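Local coordinates for protein beta-1,4-mannanase (Aplysia kurodai, PDB 3VUP) that probably hydrolyses internal beta-1,4-mannosidic bonds of mannan in the digestive fluid of the common sea hare, using a TIM-barrel catalytic domain, at residues A[289-295]-A[316-322]; A[219-225]-A[256-262]; A[304-308]-A[330-335]. One frame throughout, in Å; residues are numbered along the deposited sequence. Where two conformers were deposited one is given.

Contact 1. Residues A[289-295]-A[316-322]; sequences IVVGEFW and YAGAWSW
Strands 289-293 and 318-322 run parallel, their axes 4.6 Å apart at closest approach and their N-to-C directions 6° apart. Val290 lies beside Gly318 and Val291 beside Ala319. Ala317 N donates to Ile289 O (2.8 Å), Val291 N to Gly318 O (2.9 Å) and Trp320 N to Val291 O (2.9 Å). Gly292 then leaves the extended conformation (psi -3°). The next bond, Trp322 N to Phe294 O (2.8 Å), spans one more residue on 289-295 than on 316-322.

Val290 (t) sets CG1 3.6 Å from the centroid of the six-membered ring of Trp320 (chi1 m, chi2 -31°), almost on the ring normal: a CH-pi contact. Gly318 passes Val290 CG2 where a CB would be tight. On the other face Val291 (t) places CG2 3.9 Å from the Tyr316 (m) ring centroid. Phe294 (p) lays its ring over Ser321, with Ser321 CA 4.1 Å from its centroid. Trp295 (p) receives the edge of Trp322 (t) on its face. This T-shaped pair has centroids 4.8 Å apart and planes at 76°.

Glu293 (m, t) points away from the neighbouring strand, but its CD lies 3.6 Å from Trp322 CE3. OE2 forms a salt bridge with Arg60 and hydrogen-bonds a Tris molecule, probably from the crystallisation liquor; OE1 hydrogen-bonds Tyr264. In clan GH-A, which includes beta-1,4-mannanases, a glutamate ending strand seven is the nucleophile; Glu293 is consistent with that role.

The pair forms strands seven and eight of the barrel. Strand 259-262 flanks 289-293, strand 18-22 follows 318-322, and helix 304-313 covers the face of Phe294, Tyr316 and Ala319.

Contact 2. Residues A[219-225]-A[256-262]; sequences LVTMGVW and FDFYQFH. With SO4 (sulfate ion), chain D.
A water sits in the gap between these two parallel strands. It donates to Met222 O (2.9 Å) and accepts from Gln260 N (2.9 Å), bridging the backbones there. Strands 220-224 and 259-262 have axes 4.8 Å apart, crossing at -20°. Beyond the water the direct pattern holds, with Val224 beside Phe261. Val224 N donates to Gln260 O (3.0 Å) and His262 N to Val224 O (3.0 Å).

Before the water, Asp257 (m) closes a two-point link. Its N donates to Val220 O (2.8 Å), and its OD2 accepts from Val220 N (2.9 Å). Lys212 also pairs with this carboxylate. Thr221 (t) donates OG1 to Phe258 O (2.8 Å), and its CB lies 3.6 Å from the centroid of the Phe258 (p) ring, over the face. Phe256 (m) reaches back to Met222, CZ to CB 3.4 Å.

Gln260 (t) and His262 (m) join above Gly223 through His262 NE2 to Gln260 OE1 (2.8 Å). A CB on Gly223 would clash with both atoms. Asp158 holds Gln260 NE2, and Glu162 holds His262 ND1. Tyr259 (m) points away and donates OH to O3 of a sulfate ion (2.7 Å), probably from the crystallisation liquor.

These are strands five and six of the TIM barrel, joined in a beta-alpha-beta unit. Glu162, just after strand four, is probably the acid/base, as in clan GH-A, and His262 probably borders the active site.

Contact 3. Residues A[304-308]-A[330-335]; sequences ITQMF and NQRKGI. With SO4 (sulfate ion), chain F.
This contact packs two helices of the outer layer of the TIM barrel, 304-313 and 324-338, side by side. The axes of the segments approach to 7.9 Å and cross at -40°. Both segments are helical, but 330-335 is kinked around 330 and 333; Lys333 N bonds Asn330 O (3.1 Å), three residues back.

The backbones come nearest at Gly334, whose CA is 4.0 Å from Thr305 CA. A CB there would clash with Phe308 CD2. Phe308 (m) lies with one ring face over Ile335 N and Gly334 C, and its CZ touches Ile335 CG1 at 3.5 Å. Ile304 (t, p) reaches Asn330 O with CG2 (3.4 Å) and Gln331 CG with CG1 (4.0 Å). No hydrogen bond joins the segments.

A sulfate ion, probably from the crystallisation liquor, sits at one end and also bonds Gln297 N. Asn330 (t) gives ND2 to O3 (3.1 Å), and Gln331 (m, t) gives NE2 to O2 (3.3 Å). Glu296 also accepts from Asn330 ND2. Gln331 is held further by Ser321 and Trp322 O. Phe308 meets Phe294 edge-to-face on the barrel side.

Helices before and after a strand, here 318-322, packed side by side make up the shell of a (beta/alpha)8 barrel.

In the fold
Contacts 1 and 2 lie in the barrel wall and are almost wholly buried. Contact 3 lies in the helical shell, farther from the centre of the chain; it is largely buried but reaches the surface at Lys333. The two strand pairs share one sheet. Strand 259-262 of contact 2 neighbours strand 289-293 of contact 1, and Phe261 bonds the backbone of Val290 and Gly292. Contact 1 is joined by backbone hydrogen bonds; contact 2 adds side-chain bonds and a water; contact 3 relies on side-chain and glycine packing. Helix 304-313 links the strands of contact 1, and Gln331 bonds Ser321 and Trp322. Glu293 and His262 bring contacts 1 and 2 together near the probable active site.

Contact 1. Residues A[289-295]-A[316-322]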
loop_
_atom_site.group_PDB
_atom_site.type_symbol
_atom_site.label_atom_id
_atom_site.label_comp_id
_atom_site.label_asym_id
_atom_site.label_seq_id
_atom_site.Cartn_x
_atom_site.Cartn_y
_atom_site.Cartn_z
ATOM N N ILE A 289 4.468 4.496 -10.772
ATOM C CA ILE A 289 4.640 3.153 -10.232
ATOM C C ILE A 289 5.689 3.200 -9.124
ATOM O O ILE A 289 6.871 3.461 -9.381
ATOM C CB ILE A 289 5.113 2.162 -11.309
ATOM C CG1 ILE A 289 4.119 2.085 -12.475
ATOM C CG2 ILE A 289 5.367 0.789 -10.695
ATOM C CD1 ILE A 289 4.687 1.372 -13.695
ATOM N N VAL A 290 5.253 2.942 -7.896
ATOM C CA VAL A 290 6.161 2.831 -6.763
ATOM C C VAL A 290 6.576 1.373 -6.602
ATOM O O VAL A 290 5.727 0.489 -6.666
ATOM C CB VAL A 290 5.475 3.331 -5.477
ATOM C CG1 VAL A 290 6.314 3.033 -4.229
ATOM C CG2 VAL A 290 5.194 4.818 -5.591
ATOM N N VAL A 291 7.871 1.109 -6.428
ATOM C CA VAL A 291 8.315 -0.218 -6.032
ATOM C C VAL A 291 8.283 -0.221 -4.502
ATOM O O VAL A 291 9.195 0.283 -3.836
ATOM C CB VAL A 291 9.699 -0.570 -6.605
ATOM C CG1 VAL A 291 10.091 -1.974 -6.183
ATOM C CG2 VAL A 291 9.680 -0.458 -8.123
ATOM N N GLY A 292 7.178 -0.734 -3.965
ATOM C CA GLY A 292 6.799 -0.521 -2.581
ATOM C C GLY A 292 7.224 -1.568 -1.566
ATOM O O GLY A 292 6.962 -1.380 -0.378
ATOM N N GLU A 293 7.860 -2.650 -2.019
ATOM C CA GLU A 293 8.544 -3.599 -1.130
ATOM C C GLU A 293 9.667 -4.261 -1.894
ATOM O O GLU A 293 9.485 -4.627 -3.055
ATOM C CB GLU A 293 7.632 -4.729 -0.652
ATOM C CG GLU A 293 6.545 -4.375 0.332
ATOM C CD GLU A 293 5.793 -5.599 0.827
ATOM O OE1 GLU A 293 6.303 -6.737 0.660
ATOM O OE2 GLU A 293 4.693 -5.414 1.395
ATOM N N PHE A 294 10.792 -4.455 -1.207
ATOM C CA PHE A 294 11.922 -5.239 -1.680
ATOM C C PHE A 294 12.928 -5.311 -0.541
ATOM O O PHE A 294 12.883 -4.483 0.376
ATOM C CB PHE A 294 12.581 -4.608 -2.918
ATOM C CG PHE A 294 13.120 -3.212 -2.701
ATOM C CD1 PHE A 294 14.442 -2.995 -2.330
ATOM C CD2 PHE A 294 12.302 -2.109 -2.899
ATOM C CE1 PHE A 294 14.929 -1.713 -2.153
ATOM C CE2 PHE A 294 12.783 -0.821 -2.728
ATOM C CZ PHE A 294 14.104 -0.622 -2.354
ATOM N N TRP A 295 13.830 -6.287 -0.595
ATOM C CA TRP A 295 14.942 -6.329 0.345
ATOM C C TRP A 295 16.093 -7.150 -0.208
ATOM O O TRP A 295 15.923 -7.927 -1.147
ATOM C CB TRP A 295 14.543 -6.793 1.752
ATOM C CG TRP A 295 13.947 -8.165 1.893
ATOM C CD1 TRP A 295 13.706 -9.099 0.922
ATOM C CD2 TRP A 295 13.522 -8.744 3.123
ATOM N NE1 TRP A 295 13.129 -10.220 1.484
ATOM C CE2 TRP A 295 12.996 -10.015 2.833
ATOM C CE3 TRP A 295 13.501 -8.288 4.440
ATOM C CZ2 TRP A 295 12.491 -10.853 3.828
ATOM C CZ3 TRP A 295 13.000 -9.112 5.423
ATOM C CH2 TRP A 295 12.491 -10.379 5.112
ATOM N N TYR A 316 10.840 4.436 -12.212
ATOM C CA TYR A 316 9.847 4.240 -11.168
ATOM C C TYR A 316 9.703 5.517 -10.348
ATOM O O TYR A 316 10.549 6.409 -10.397
ATOM C CB TYR A 316 10.216 3.045 -10.289
ATOM C CG TYR A 316 10.331 1.743 -11.068
ATOM C CD1 TYR A 316 9.193 1.053 -11.474
ATOM C CD2 TYR A 316 11.572 1.216 -11.420
ATOM C CE1 TYR A 316 9.288 -0.121 -12.192
ATOM C CE2 TYR A 316 11.674 0.031 -12.134
ATOM C CZ TYR A 316 10.526 -0.629 -12.519
ATOM O OH TYR A 316 10.605 -1.803 -13.235
ATOM N N ALA A 317 8.620 5.587 -9.587
ATOM C CA ALA A 317 8.241 6.806 -8.879
ATOM C C ALA A 317 8.623 6.806 -7.402
ATOM O O ALA A 317 8.560 7.842 -6.740
ATOM C CB ALA A 317 6.746 7.037 -9.028
ATOM N N GLY A 318 9.017 5.653 -6.885
ATOM C CA GLY A 318 9.397 5.539 -5.496
ATOM C C GLY A 318 9.959 4.170 -5.186
ATOM O O GLY A 318 9.802 3.236 -5.979
ATOM N N ALA A 319 10.610 4.064 -4.031
ATOM C CA ALA A 319 11.249 2.839 -3.572
ATOM C C ALA A 319 11.070 2.760 -2.068
ATOM O O ALA A 319 11.566 3.622 -1.334
ATOM C CB ALA A 319 12.740 2.861 -3.902
ATOM N N TRP A 320 10.361 1.723 -1.619
ATOM C CA TRP A 320 10.172 1.466 -0.192
ATOM C C TRP A 320 10.677 0.062 0.120
ATOM O O TRP A 320 10.084 -0.934 -0.322
ATOM C CB TRP A 320 8.696 1.562 0.225
ATOM C CG TRP A 320 8.008 2.848 -0.115
ATOM C CD1 TRP A 320 8.562 4.083 -0.198
ATOM C CD2 TRP A 320 6.618 3.015 -0.415
ATOM N NE1 TRP A 320 7.605 5.012 -0.537
ATOM C CE2 TRP A 320 6.401 4.380 -0.670
ATOM C CE3 TRP A 320 5.540 2.140 -0.484
ATOM C CZ2 TRP A 320 5.143 4.886 -0.995
ATOM C CZ3 TRP A 320 4.296 2.642 -0.813
ATOM C CH2 TRP A 320 4.104 4.001 -1.060
ATOM N N SER A 321 11.766 -0.029 0.879
ATOM C CA SER A 321 12.295 -1.333 1.263
ATOM C C SER A 321 11.437 -1.976 2.366
ATOM O O SER A 321 10.632 -1.302 3.029
ATOM C CB SER A 321 13.757 -1.213 1.692
ATOM O OG SER A 321 13.907 -0.248 2.715
ATOM N N TRP A 322 11.610 -3.282 2.554
ATOM C CA TRP A 322 10.768 -4.060 3.462
ATOM C C TRP A 322 11.361 -4.285 4.859
ATOM O O TRP A 322 12.421 -4.890 5.004
ATOM C CB TRP A 322 10.435 -5.422 2.826
ATOM C CG TRP A 322 9.655 -6.282 3.765
ATOM C CD1 TRP A 322 10.088 -7.421 4.381
ATOM C CD2 TRP A 322 8.332 -6.032 4.263
ATOM N NE1 TRP A 322 9.110 -7.904 5.222
ATOM C CE2 TRP A 322 8.022 -7.074 5.165
ATOM C CE3 TRP A 322 7.373 -5.040 4.019
ATOM C CZ2 TRP A 322 6.795 -7.152 5.830
ATOM C CZ3 TRP A 322 6.150 -5.117 4.685
ATOM C CH2 TRP A 322 5.875 -6.168 5.581
#

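Contact 2. Residues A[219-225]-A[256-262]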
loop_
_atom_site.group_PDB
_atom_site.type_symbol
_atom_site.label_atom_id
_atom_site.label_comp_id
_atom_site.label_asym_id
_atom_site.label_seq_id
_atom_site.Cartn_x
_atom_site.Cartn_y
_atom_site.Cartn_z
ATOM N N LEU A 219 -4.681 10.700 -2.069
ATOM C CA LEU A 219 -4.285 9.721 -3.067
ATOM C C LEU A 219 -4.521 8.314 -2.549
ATOM O O LEU A 219 -4.412 8.062 -1.342
ATOM C CB LEU A 219 -2.810 9.890 -3.434
ATOM C CG LEU A 219 -2.386 11.285 -3.913
ATOM C CD1 LEU A 219 -0.889 11.314 -4.205
ATOM C CD2 LEU A 219 -3.184 11.709 -5.136
ATOM N N VAL A 220 -4.812 7.400 -3.472
ATOM C CA VAL A 220 -5.118 6.021 -3.119
ATOM C C VAL A 220 -4.310 5.062 -3.995
ATOM O O VAL A 220 -4.168 5.266 -5.218
ATOM C CB VAL A 220 -6.639 5.726 -3.256
ATOM C CG1 VAL A 220 -6.953 4.303 -2.797
ATOM C CG2 VAL A 220 -7.438 6.723 -2.439
ATOM N N THR A 221 -3.787 4.017 -3.357
ATOM C CA THR A 221 -3.041 2.972 -4.047
ATOM C C THR A 221 -3.405 1.611 -3.426
ATOM O O THR A 221 -4.279 1.523 -2.558
ATOM C CB THR A 221 -1.513 3.236 -3.959
ATOM O OG1 THR A 221 -0.801 2.347 -4.830
ATOM C CG2 THR A 221 -1.008 3.058 -2.543
ATOM N N MET A 222 -2.711 0.571 -3.877
ATOM C CA MET A 222 -2.855 -0.787 -3.375
ATOM C C MET A 222 -1.566 -1.498 -3.778
ATOM O O MET A 222 -1.066 -1.302 -4.887
ATOM C CB MET A 222 -4.116 -1.435 -3.965
ATOM C CG MET A 222 -4.293 -2.920 -3.690
ATOM S SD MET A 222 -3.323 -3.946 -4.830
ATOM C CE MET A 222 -3.939 -3.328 -6.394
ATOM N N GLY A 223 -1.009 -2.302 -2.877
ATOM C CA GLY A 223 0.273 -2.940 -3.121
ATOM C C GLY A 223 0.164 -4.365 -3.643
ATOM O O GLY A 223 -0.195 -5.281 -2.896
ATOM N N VAL A 224 0.458 -4.562 -4.923
ATOM C CA VAL A 224 0.388 -5.904 -5.494
ATOM C C VAL A 224 1.617 -6.718 -5.119
ATOM O O VAL A 224 2.717 -6.186 -4.959
ATOM C CB VAL A 224 0.209 -5.899 -7.034
ATOM C CG1 VAL A 224 -1.071 -5.162 -7.419
ATOM C CG2 VAL A 224 1.417 -5.311 -7.759
ATOM N N TRP A 225 1.448 -8.027 -5.008
ATOM C CA TRP A 225 2.557 -8.887 -4.609
ATOM C C TRP A 225 3.642 -8.990 -5.668
ATOM O O TRP A 225 4.797 -9.282 -5.365
ATOM C CB TRP A 225 2.034 -10.262 -4.186
ATOM C CG TRP A 225 2.377 -11.441 -5.068
ATOM C CD1 TRP A 225 3.255 -12.443 -4.761
ATOM C CD2 TRP A 225 1.821 -11.784 -6.355
ATOM N NE1 TRP A 225 3.293 -13.374 -5.769
ATOM C CE2 TRP A 225 2.424 -12.994 -6.757
ATOM C CE3 TRP A 225 0.896 -11.179 -7.219
ATOM C CZ2 TRP A 225 2.135 -13.610 -7.976
ATOM C CZ3 TRP A 225 0.612 -11.798 -8.436
ATOM C CH2 TRP A 225 1.226 -13.000 -8.795
ATOM N N PHE A 256 -7.344 3.955 -8.526
ATOM C CA PHE A 256 -6.046 4.250 -7.947
ATOM C C PHE A 256 -5.398 5.452 -8.610
ATOM O O PHE A 256 -5.487 5.641 -9.821
ATOM C CB PHE A 256 -5.141 3.024 -8.047
ATOM C CG PHE A 256 -5.658 1.858 -7.273
ATOM C CD1 PHE A 256 -5.983 2.010 -5.931
ATOM C CD2 PHE A 256 -5.878 0.625 -7.875
ATOM C CE1 PHE A 256 -6.492 0.960 -5.199
ATOM C CE2 PHE A 256 -6.395 -0.431 -7.140
ATOM C CZ PHE A 256 -6.707 -0.263 -5.807
ATOM N N ASP A 257 -4.747 6.271 -7.796
ATOM C CA ASP A 257 -3.948 7.383 -8.299
ATOM C C ASP A 257 -2.552 6.961 -8.732
ATOM O O ASP A 257 -1.960 7.567 -9.622
ATOM C CB ASP A 257 -3.852 8.469 -7.236
ATOM C CG ASP A 257 -5.199 9.035 -6.904
ATOM O OD1 ASP A 257 -5.636 9.921 -7.671
ATOM O OD2 ASP A 257 -5.828 8.575 -5.922
ATOM N N PHE A 258 -2.021 5.932 -8.085
ATOM C CA PHE A 258 -0.726 5.400 -8.459
ATOM C C PHE A 258 -0.705 3.929 -8.151
ATOM O O PHE A 258 -1.466 3.440 -7.311
ATOM C CB PHE A 258 0.442 6.147 -7.797
ATOM C CG PHE A 258 0.530 6.025 -6.292
ATOM C CD1 PHE A 258 1.368 5.083 -5.699
ATOM C CD2 PHE A 258 -0.145 6.916 -5.475
ATOM C CE1 PHE A 258 1.512 5.021 -4.317
ATOM C CE2 PHE A 258 -0.003 6.865 -4.093
ATOM C CZ PHE A 258 0.832 5.920 -3.512
ATOM N N TYR A 259 0.128 3.210 -8.888
ATOM C CA TYR A 259 0.300 1.791 -8.686
ATOM C C TYR A 259 1.517 1.522 -7.800
ATOM O O TYR A 259 2.417 2.357 -7.680
ATOM C CB TYR A 259 0.462 1.107 -10.031
ATOM C CG TYR A 259 -0.756 1.107 -10.928
ATOM C CD1 TYR A 259 -1.967 0.571 -10.505
ATOM C CD2 TYR A 259 -0.676 1.574 -12.238
ATOM C CE1 TYR A 259 -3.065 0.521 -11.359
ATOM C CE2 TYR A 259 -1.768 1.516 -13.101
ATOM C CZ TYR A 259 -2.956 0.984 -12.661
ATOM O OH TYR A 259 -4.047 0.893 -13.500
ATOM N N GLN A 260 1.528 0.342 -7.194
ATOM C CA GLN A 260 2.557 -0.036 -6.238
ATOM C C GLN A 260 2.880 -1.507 -6.428
ATOM O O GLN A 260 2.040 -2.365 -6.190
ATOM C CB GLN A 260 2.066 0.213 -4.813
ATOM C CG GLN A 260 3.102 -0.175 -3.769
ATOM C CD GLN A 260 2.548 -0.406 -2.379
ATOM O OE1 GLN A 260 3.132 -1.160 -1.600
ATOM N NE2 GLN A 260 1.419 0.223 -2.056
ATOM N N PHE A 261 4.090 -1.780 -6.902
ATOM C CA PHE A 261 4.546 -3.150 -7.134
ATOM C C PHE A 261 5.436 -3.606 -5.981
ATOM O O PHE A 261 6.285 -2.848 -5.512
ATOM C CB PHE A 261 5.447 -3.228 -8.370
ATOM C CG PHE A 261 4.797 -2.903 -9.702
ATOM C CD1 PHE A 261 3.427 -2.784 -9.885
ATOM C CD2 PHE A 261 5.623 -2.754 -10.806
ATOM C CE1 PHE A 261 2.902 -2.501 -11.155
ATOM C CE2 PHE A 261 5.114 -2.488 -12.061
ATOM C CZ PHE A 261 3.751 -2.368 -12.238
ATOM N N HIS A 262 5.297 -4.864 -5.574
ATOM C CA HIS A 262 6.300 -5.495 -4.727
ATOM C C HIS A 262 7.154 -6.397 -5.602
ATOM O O HIS A 262 6.662 -6.956 -6.582
ATOM C CB HIS A 262 5.634 -6.291 -3.613
ATOM C CG HIS A 262 4.745 -5.455 -2.760
ATOM N ND1 HIS A 262 3.879 -5.993 -1.830
ATOM C CD2 HIS A 262 4.580 -4.114 -2.696
ATOM C CE1 HIS A 262 3.222 -5.018 -1.232
ATOM N NE2 HIS A 262 3.620 -3.867 -1.747
HETATM S S SO4 D . -3.411 2.724 -16.772
HETATM O O1 SO4 D . -4.284 3.751 -17.322
HETATM O O2 SO4 D . -2.495 3.338 -15.823
HETATM O O3 SO4 D . -4.197 1.720 -16.080
HETATM O O4 SO4 D . -2.635 2.134 -17.860
HETATM O O HOH W 1 -0.858 -1.153 -7.730
#

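Contact 3. Residues A[304-308]-A[330-335]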
loop_
_atom_site.group_PDB
_atom_site.type_symbol
_atom_site.label_atom_id
_atom_site.label_comp_id
_atom_site.label_asym_id
_atom_site.label_seq_id
_atom_site.Cartn_x
_atom_site.Cartn_y
_atom_site.Cartn_z
ATOM N N ILE A 304 21.504 -3.807 -1.272
ATOM C CA ILE A 304 20.381 -2.899 -1.067
ATOM C C ILE A 304 20.644 -1.527 -1.724
ATOM O O ILE A 304 19.727 -0.894 -2.240
ATOM C CB ILE A 304 20.033 -2.757 0.433
ATOM C CG1 ILE A 304 18.630 -2.169 0.615
ATOM C CG2 ILE A 304 21.090 -1.947 1.160
ATOM C CD1 ILE A 304 17.505 -3.130 0.242
ATOM N N THR A 305 21.897 -1.079 -1.744
ATOM C CA THR A 305 22.211 0.188 -2.401
ATOM C C THR A 305 21.969 0.084 -3.908
ATOM O O THR A 305 21.380 0.981 -4.517
ATOM C CB THR A 305 23.649 0.658 -2.086
ATOM O OG1 THR A 305 23.753 0.925 -0.682
ATOM C CG2 THR A 305 23.993 1.928 -2.844
ATOM N N GLN A 306 22.403 -1.020 -4.505
ATOM C CA GLN A 306 22.126 -1.245 -5.915
ATOM C C GLN A 306 20.628 -1.256 -6.181
ATOM O O GLN A 306 20.183 -0.779 -7.230
ATOM C CB GLN A 306 22.771 -2.538 -6.407
ATOM C CG GLN A 306 24.271 -2.392 -6.594
ATOM C CD GLN A 306 24.957 -3.714 -6.844
ATOM O OE1 GLN A 306 24.553 -4.749 -6.321
ATOM N NE2 GLN A 306 26.001 -3.688 -7.652
ATOM N N MET A 307 19.855 -1.802 -5.242
ATOM C CA MET A 307 18.410 -1.893 -5.429
ATOM C C MET A 307 17.761 -0.510 -5.419
ATOM O O MET A 307 16.974 -0.192 -6.306
ATOM C CB MET A 307 17.782 -2.825 -4.387
ATOM C CG MET A 307 18.290 -4.253 -4.500
ATOM S SD MET A 307 17.545 -5.396 -3.335
ATOM C CE MET A 307 16.025 -5.779 -4.195
ATOM N N PHE A 308 18.086 0.316 -4.427
ATOM C CA PHE A 308 17.532 1.670 -4.389
ATOM C C PHE A 308 17.920 2.471 -5.629
ATOM O O PHE A 308 17.091 3.165 -6.224
ATOM C CB PHE A 308 17.950 2.412 -3.121
ATOM C CG PHE A 308 17.027 2.179 -1.950
ATOM C CD1 PHE A 308 15.884 2.951 -1.778
ATOM C CD2 PHE A 308 17.293 1.185 -1.023
ATOM C CE1 PHE A 308 15.038 2.744 -0.701
ATOM C CE2 PHE A 308 16.452 0.975 0.054
ATOM C CZ PHE A 308 15.325 1.750 0.215
ATOM N N ASN A 330 20.744 -2.062 7.474
ATOM C CA ASN A 330 21.208 -2.235 6.115
ATOM C C ASN A 330 20.487 -1.301 5.154
ATOM O O ASN A 330 21.103 -0.658 4.303
ATOM C CB ASN A 330 21.024 -3.687 5.676
ATOM C CG ASN A 330 21.764 -4.000 4.393
ATOM O OD1 ASN A 330 22.933 -3.643 4.244
ATOM N ND2 ASN A 330 21.080 -4.650 3.448
ATOM N N GLN A 331 19.169 -1.230 5.279
ATOM C CA GLN A 331 18.377 -0.528 4.279
ATOM C C GLN A 331 18.623 0.976 4.266
ATOM O O GLN A 331 18.576 1.603 3.208
ATOM C CB GLN A 331 16.891 -0.870 4.425
ATOM C CG GLN A 331 16.640 -2.338 4.129
ATOM C CD GLN A 331 15.211 -2.771 4.368
ATOM O OE1 GLN A 331 14.355 -1.982 4.770
ATOM N NE2 GLN A 331 14.944 -4.041 4.108
ATOM N N ARG A 332 18.912 1.542 5.434
ATOM C CA ARG A 332 19.236 2.957 5.515
ATOM C C ARG A 332 20.427 3.346 4.662
ATOM O O ARG A 332 20.526 4.495 4.234
ATOM C CB ARG A 332 19.494 3.376 6.953
ATOM C CG ARG A 332 18.234 3.584 7.752
ATOM C CD ARG A 332 18.509 4.196 9.117
ATOM N NE ARG A 332 19.114 3.260 10.057
ATOM C CZ ARG A 332 18.426 2.384 10.782
ATOM N NH1 ARG A 332 19.054 1.575 11.627
ATOM N NH2 ARG A 332 17.102 2.302 10.653
ATOM N N LYS A 333 21.337 2.405 4.421
ATOM C CA LYS A 333 22.467 2.712 3.556
ATOM C C LYS A 333 22.011 3.054 2.151
ATOM O O LYS A 333 22.552 3.956 1.514
ATOM C CB LYS A 333 23.388 1.500 3.432
ATOM C CG LYS A 333 23.989 1.016 4.715
ATOM C CD LYS A 333 24.830 -0.227 4.483
ATOM C CE LYS A 333 26.078 0.092 3.678
ATOM N NZ LYS A 333 26.884 -1.129 3.419
ATOM N N GLY A 334 21.027 2.314 1.655
ATOM C CA GLY A 334 20.519 2.575 0.322
ATOM C C GLY A 334 19.733 3.866 0.248
ATOM O O GLY A 334 19.867 4.632 -0.705
ATOM N N ILE A 335 18.899 4.099 1.256
ATOM C CA ILE A 335 18.155 5.343 1.375
ATOM C C ILE A 335 19.111 6.544 1.396
ATOM O O ILE A 335 18.909 7.523 0.676
ATOM C CB ILE A 335 17.273 5.300 2.635
ATOM C CG1 ILE A 335 16.181 4.239 2.462
ATOM C CG2 ILE A 335 16.682 6.664 2.947
ATOM C CD1 ILE A 335 15.514 3.834 3.750
HETATM S S SO4 F . 17.902 -6.745 3.827
HETATM O O1 SO4 F . 16.700 -6.785 4.621
HETATM O O2 SO4 F . 17.806 -5.427 3.334
HETATM O O3 SO4 F . 19.082 -6.630 4.658
HETATM O O4 SO4 F . 17.983 -7.986 3.073
#